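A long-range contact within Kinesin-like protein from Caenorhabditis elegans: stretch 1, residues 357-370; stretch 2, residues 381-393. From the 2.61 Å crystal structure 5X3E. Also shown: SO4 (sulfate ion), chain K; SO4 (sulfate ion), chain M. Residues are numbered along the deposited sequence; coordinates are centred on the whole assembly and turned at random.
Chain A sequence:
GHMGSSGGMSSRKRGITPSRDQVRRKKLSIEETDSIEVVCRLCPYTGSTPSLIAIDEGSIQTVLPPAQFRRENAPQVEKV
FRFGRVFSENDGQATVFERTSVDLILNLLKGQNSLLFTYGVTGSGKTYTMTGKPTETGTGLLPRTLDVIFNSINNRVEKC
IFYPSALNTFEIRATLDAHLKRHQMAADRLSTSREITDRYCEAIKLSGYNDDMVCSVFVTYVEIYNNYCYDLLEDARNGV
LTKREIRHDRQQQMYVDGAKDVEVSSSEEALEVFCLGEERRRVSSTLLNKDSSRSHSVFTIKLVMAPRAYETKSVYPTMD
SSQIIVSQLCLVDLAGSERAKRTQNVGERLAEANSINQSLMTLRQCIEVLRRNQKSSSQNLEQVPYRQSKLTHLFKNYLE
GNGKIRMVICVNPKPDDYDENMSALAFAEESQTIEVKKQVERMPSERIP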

# COMPACT_ATOMS: atom_id res chain seq x y z
N ASN A 357 13.99 -0.14 -13.20
CA ASN A 357 15.13 0.55 -12.58
C ASN A 357 15.00 2.06 -12.66
O ASN A 357 15.48 2.76 -11.76
N GLN A 358 14.38 2.59 -13.71
CA GLN A 358 14.14 4.02 -13.75
C GLN A 358 13.20 4.44 -12.62
O GLN A 358 13.44 5.45 -11.94
N SER A 359 12.13 3.67 -12.41
CA SER A 359 11.14 4.03 -11.41
C SER A 359 11.70 3.91 -10.00
O SER A 359 11.49 4.80 -9.16
N LEU A 360 12.42 2.82 -9.71
CA LEU A 360 13.01 2.65 -8.38
C LEU A 360 14.10 3.68 -8.11
O LEU A 360 14.27 4.12 -6.97
N MET A 361 14.85 4.08 -9.15
CA MET A 361 15.85 5.12 -8.97
C MET A 361 15.20 6.47 -8.69
O MET A 361 15.69 7.24 -7.85
N THR A 362 14.09 6.76 -9.37
CA THR A 362 13.34 7.99 -9.10
C THR A 362 12.77 7.98 -7.69
O THR A 362 12.72 9.03 -7.02
N LEU A 363 12.30 6.82 -7.22
CA LEU A 363 11.80 6.70 -5.86
C LEU A 363 12.88 7.02 -4.84
O LEU A 363 12.65 7.77 -3.88
N ARG A 364 14.08 6.47 -5.04
CA ARG A 364 15.21 6.76 -4.16
C ARG A 364 15.47 8.26 -4.09
O ARG A 364 15.52 8.85 -3.00
N GLN A 365 15.64 8.90 -5.26
CA GLN A 365 15.88 10.34 -5.30
C GLN A 365 14.77 11.11 -4.60
O GLN A 365 15.04 12.10 -3.91
N CYS A 366 13.52 10.67 -4.76
CA CYS A 366 12.40 11.42 -4.21
C CYS A 366 12.36 11.35 -2.68
O CYS A 366 12.11 12.37 -2.03
N ILE A 367 12.60 10.18 -2.09
CA ILE A 367 12.58 10.13 -0.62
C ILE A 367 13.79 10.84 -0.04
O ILE A 367 13.75 11.30 1.11
N GLU A 368 14.89 10.96 -0.81
CA GLU A 368 16.03 11.73 -0.34
C GLU A 368 15.72 13.21 -0.35
O GLU A 368 16.09 13.94 0.58
N VAL A 369 15.04 13.69 -1.40
CA VAL A 369 14.54 15.06 -1.40
C VAL A 369 13.52 15.26 -0.29
O VAL A 369 13.47 16.32 0.35
N LEU A 370 12.69 14.24 -0.04
CA LEU A 370 11.69 14.33 1.02
C LEU A 370 12.36 14.48 2.39
O LEU A 370 11.91 15.29 3.22
N LEU A 381 12.91 25.11 0.15
CA LEU A 381 12.80 23.67 0.05
C LEU A 381 12.79 23.27 -1.42
O LEU A 381 12.25 23.98 -2.27
N GLU A 382 13.39 22.12 -1.72
CA GLU A 382 13.67 21.74 -3.10
C GLU A 382 12.58 20.86 -3.70
O GLU A 382 11.87 20.13 -3.00
N GLN A 383 12.47 20.94 -5.02
CA GLN A 383 11.44 20.24 -5.77
C GLN A 383 11.66 18.73 -5.70
O GLN A 383 12.80 18.25 -5.75
N VAL A 384 10.57 17.99 -5.59
CA VAL A 384 10.60 16.53 -5.63
C VAL A 384 10.44 16.10 -7.08
O VAL A 384 9.45 16.48 -7.72
N PRO A 385 11.39 15.34 -7.65
CA PRO A 385 11.34 14.96 -9.07
C PRO A 385 10.34 13.85 -9.35
O PRO A 385 10.66 12.82 -9.96
N TYR A 386 9.09 14.05 -8.92
CA TYR A 386 8.11 12.97 -8.97
C TYR A 386 7.61 12.67 -10.37
O TYR A 386 7.02 11.60 -10.57
N ARG A 387 7.83 13.55 -11.34
CA ARG A 387 7.33 13.29 -12.69
C ARG A 387 8.22 12.35 -13.49
O ARG A 387 7.81 11.94 -14.58
N GLN A 388 9.40 12.00 -12.98
CA GLN A 388 10.33 11.18 -13.73
C GLN A 388 9.88 9.73 -13.88
O GLN A 388 10.55 8.96 -14.59
N SER A 389 8.81 9.32 -13.20
CA SER A 389 8.26 7.98 -13.41
C SER A 389 6.79 7.97 -13.03
O SER A 389 6.34 8.75 -12.19
N LYS A 390 6.04 7.05 -13.66
CA LYS A 390 4.61 6.93 -13.37
C LYS A 390 4.37 6.59 -11.90
O LYS A 390 3.48 7.16 -11.27
N LEU A 391 5.18 5.68 -11.35
CA LEU A 391 4.98 5.23 -9.98
C LEU A 391 5.14 6.39 -9.01
O LEU A 391 4.31 6.59 -8.11
N THR A 392 6.20 7.17 -9.18
CA THR A 392 6.46 8.28 -8.27
C THR A 392 5.45 9.41 -8.45
O THR A 392 5.12 10.11 -7.48
N HIS A 393 4.92 9.58 -9.66
CA HIS A 393 3.88 10.59 -9.88
C HIS A 393 2.62 10.25 -9.09
O HIS A 393 1.98 11.14 -8.52

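What holds the helix of stretch 1 against the loop that opens stretch 2? Mostly apolar contact, centred on C366 and V369. V369 (chi1 t) points toward the other stretch and packs on the chain there: its CG1 lies 3.8 Å from V384 CG2 and 3.4 Å from the carbonyl Q383 O, while its CG2 reaches P385 CD at 4.0 Å. C366 leaves its backbone sideways, but its m rotamer places the sulfur in the contact, with C366 SG 3.6 Å from V384 CG1 and 3.7 Å from P385 CG. V384 (t) thus meets both residues, and P385 (C-gamma endo) points toward the helix.

How does the second helix fit against the first? T392 (m) points toward stretch 1 and sits as a knob in the hole formed by S359, T362, L363 and C366. Its methyl carbon T392 CG2 comes within 3.3 Å of C366 SG, and T392 OG1 is 3.6 Å from T362 CG2. Beside it the two chains come very near where S389 points toward the helix and S359 lies sideways to it: S359 CA is 3.8 Å from S389 CB. L391 (t, p) also points inward.

Where do the polar groups find partners, if no hydrogen bond crosses between the stretches? Some bond within their own segment, and S359 OG and E382 OE2 elsewhere in the structure. T362 (m) points toward stretch 2, yet T362 OG1 donates to Q358 O on its own helix at 2.7 Å, and T362 CG2 lies 3.4 Å from P385 O and 3.6 Å from Q388 CB. S389 (p) caps the second helix: T392 N gives a weak bond to S389 OG at 3.4 Å, and T392 OG1 donates to the same oxygen at 2.9 Å. Q365 and Q388, both chi1 m, each point toward the other stretch, and their ends meet, but Q365 OE1 and Q388 OE1, 3.4 Å apart, are two acceptors as modelled and form no bond.

Do the sulfate ions take part in the packing? They bind stretch 2 rather than bridging to stretch 1. R387 points away from the contact, and its NH1 donates to O3 of the chain M sulfate at a very short 2.4 Å; H393 NE2 gives that oxygen a weak bond at 3.0 Å. The chain K sulfate receives a weak bond from R387 N to its O1, 3.4 Å long. Both ions probably come from the crystallisation liquor.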

# COMPACT_ATOMS: atom_id res chain seq x y z
CB ASN A 357 16.46 0.14 -13.19
CG ASN A 357 17.05 -1.10 -12.54
OD1 ASN A 357 16.34 -1.94 -12.00
ND2 ASN A 357 18.38 -1.20 -12.56
CB GLN A 358 13.56 4.43 -15.10
CG GLN A 358 13.30 5.92 -15.22
CD GLN A 358 14.58 6.72 -15.35
OE1 GLN A 358 15.56 6.26 -15.95
NE2 GLN A 358 14.59 7.92 -14.79
CB SER A 359 9.89 3.16 -11.59
OG SER A 359 10.18 1.79 -11.38
CB LEU A 360 13.57 1.24 -8.22
CG LEU A 360 12.56 0.10 -8.35
CD1 LEU A 360 13.25 -1.24 -8.21
CD2 LEU A 360 11.46 0.24 -7.30
CB MET A 361 16.73 5.20 -10.22
CG MET A 361 18.09 5.85 -10.02
SD MET A 361 19.11 5.71 -11.50
CE MET A 361 19.28 3.93 -11.64
CB THR A 362 12.21 8.16 -10.12
OG1 THR A 362 12.74 8.06 -11.45
CG2 THR A 362 11.53 9.50 -9.94
CB LEU A 363 11.24 5.30 -5.62
CG LEU A 363 10.64 5.03 -4.24
CD1 LEU A 363 9.52 6.01 -3.95
CD2 LEU A 363 10.15 3.60 -4.15
CB ARG A 364 16.46 6.02 -4.63
CG ARG A 364 17.35 5.47 -3.51
CD ARG A 364 18.77 5.18 -3.99
NE ARG A 364 18.79 4.62 -5.35
CZ ARG A 364 18.79 3.32 -5.63
NH1 ARG A 364 18.77 2.43 -4.65
NH2 ARG A 364 18.81 2.92 -6.89
CB GLN A 365 16.02 10.80 -6.76
CG GLN A 365 17.11 10.08 -7.54
CD GLN A 365 17.06 10.40 -9.02
OE1 GLN A 365 16.37 11.32 -9.45
NE2 GLN A 365 17.80 9.62 -9.81
CB CYS A 366 11.09 10.95 -4.83
SG CYS A 366 10.87 11.57 -6.51
CB ILE A 367 12.51 8.69 -0.05
CG1 ILE A 367 13.90 8.07 0.03
CG2 ILE A 367 11.57 7.81 -0.86
CD1 ILE A 367 13.97 6.89 0.95
CB GLU A 368 17.27 11.41 -1.18
CG GLU A 368 17.85 10.04 -0.89
CD GLU A 368 19.14 9.77 -1.64
OE1 GLU A 368 20.19 10.30 -1.23
OE2 GLU A 368 19.10 9.01 -2.64
CB VAL A 369 13.96 15.42 -2.78
CG1 VAL A 369 13.38 16.82 -2.77
CG2 VAL A 369 15.04 15.31 -3.84
CB LEU A 370 10.78 13.10 1.02
CG LEU A 370 9.80 13.01 2.18
CD1 LEU A 370 8.83 14.18 2.18
CD2 LEU A 370 9.04 11.69 2.15
CB LEU A 381 11.56 23.14 0.77
CG LEU A 381 10.13 23.67 0.58
CD1 LEU A 381 9.55 23.34 -0.79
CD2 LEU A 381 9.22 23.13 1.68
CB GLU A 382 15.02 21.04 -3.22
CG GLU A 382 15.33 20.02 -2.16
CD GLU A 382 16.69 19.40 -2.35
OE1 GLU A 382 17.22 19.47 -3.48
OE2 GLU A 382 17.25 18.85 -1.38
CB GLN A 383 11.45 20.71 -7.23
CG GLN A 383 10.49 19.99 -8.16
CD GLN A 383 9.04 20.32 -7.89
OE1 GLN A 383 8.20 19.43 -7.76
NE2 GLN A 383 8.74 21.61 -7.80
CB VAL A 384 9.49 15.92 -4.76
CG1 VAL A 384 9.55 14.41 -4.80
CG2 VAL A 384 9.61 16.42 -3.33
CB PRO A 385 12.78 14.53 -9.35
CG PRO A 385 13.26 14.01 -8.03
CD PRO A 385 12.62 14.87 -6.99
CB TYR A 386 6.92 13.28 -8.05
CG TYR A 386 6.19 14.57 -8.33
CD1 TYR A 386 5.25 14.66 -9.35
CD2 TYR A 386 6.44 15.70 -7.56
CE1 TYR A 386 4.58 15.85 -9.61
CE2 TYR A 386 5.78 16.89 -7.81
CZ TYR A 386 4.85 16.95 -8.83
OH TYR A 386 4.19 18.13 -9.08
CB ARG A 387 7.16 14.61 -13.45
CG ARG A 387 6.11 15.51 -12.85
CD ARG A 387 5.93 16.79 -13.64
NE ARG A 387 4.95 17.65 -12.99
CZ ARG A 387 3.63 17.52 -13.14
NH1 ARG A 387 3.14 16.57 -13.92
NH2 ARG A 387 2.81 18.35 -12.50
CB GLN A 388 11.72 11.25 -13.09
CG GLN A 388 12.25 12.66 -12.92
CD GLN A 388 13.72 12.70 -12.54
OE1 GLN A 388 14.30 11.69 -12.14
NE2 GLN A 388 14.33 13.87 -12.67
CB SER A 389 9.03 6.94 -12.60
OG SER A 389 8.91 7.20 -11.21
CB LYS A 390 3.98 5.86 -14.26
CG LYS A 390 3.05 6.40 -15.36
CD LYS A 390 3.84 7.04 -16.49
CE LYS A 390 2.95 7.29 -17.71
NZ LYS A 390 3.74 7.72 -18.90
CB LEU A 391 5.98 4.12 -9.65
CG LEU A 391 5.99 3.59 -8.21
CD1 LEU A 391 4.68 2.91 -7.84
CD2 LEU A 391 7.16 2.66 -7.99
CB THR A 392 7.88 8.79 -8.52
OG1 THR A 392 8.81 7.71 -8.39
CG2 THR A 392 8.24 9.84 -7.54
CB HIS A 393 3.59 10.68 -11.38
CG HIS A 393 2.71 11.82 -11.78
ND1 HIS A 393 1.95 11.80 -12.92
CD2 HIS A 393 2.49 13.02 -11.19
CE1 HIS A 393 1.28 12.94 -13.03
NE2 HIS A 393 1.59 13.70 -11.99
S SO4 K . 10.35 17.00 -12.50
O1 SO4 K . 9.48 16.47 -11.45
O2 SO4 K . 11.65 16.33 -12.45
O3 SO4 K . 9.74 16.75 -13.80
O4 SO4 K . 10.54 18.43 -12.30
S SO4 M . -0.15 16.67 -12.24
O1 SO4 M . -1.26 15.75 -12.45
O2 SO4 M . 0.38 16.54 -10.89
O3 SO4 M . 0.90 16.38 -13.22
O4 SO4 M . -0.60 18.05 -12.43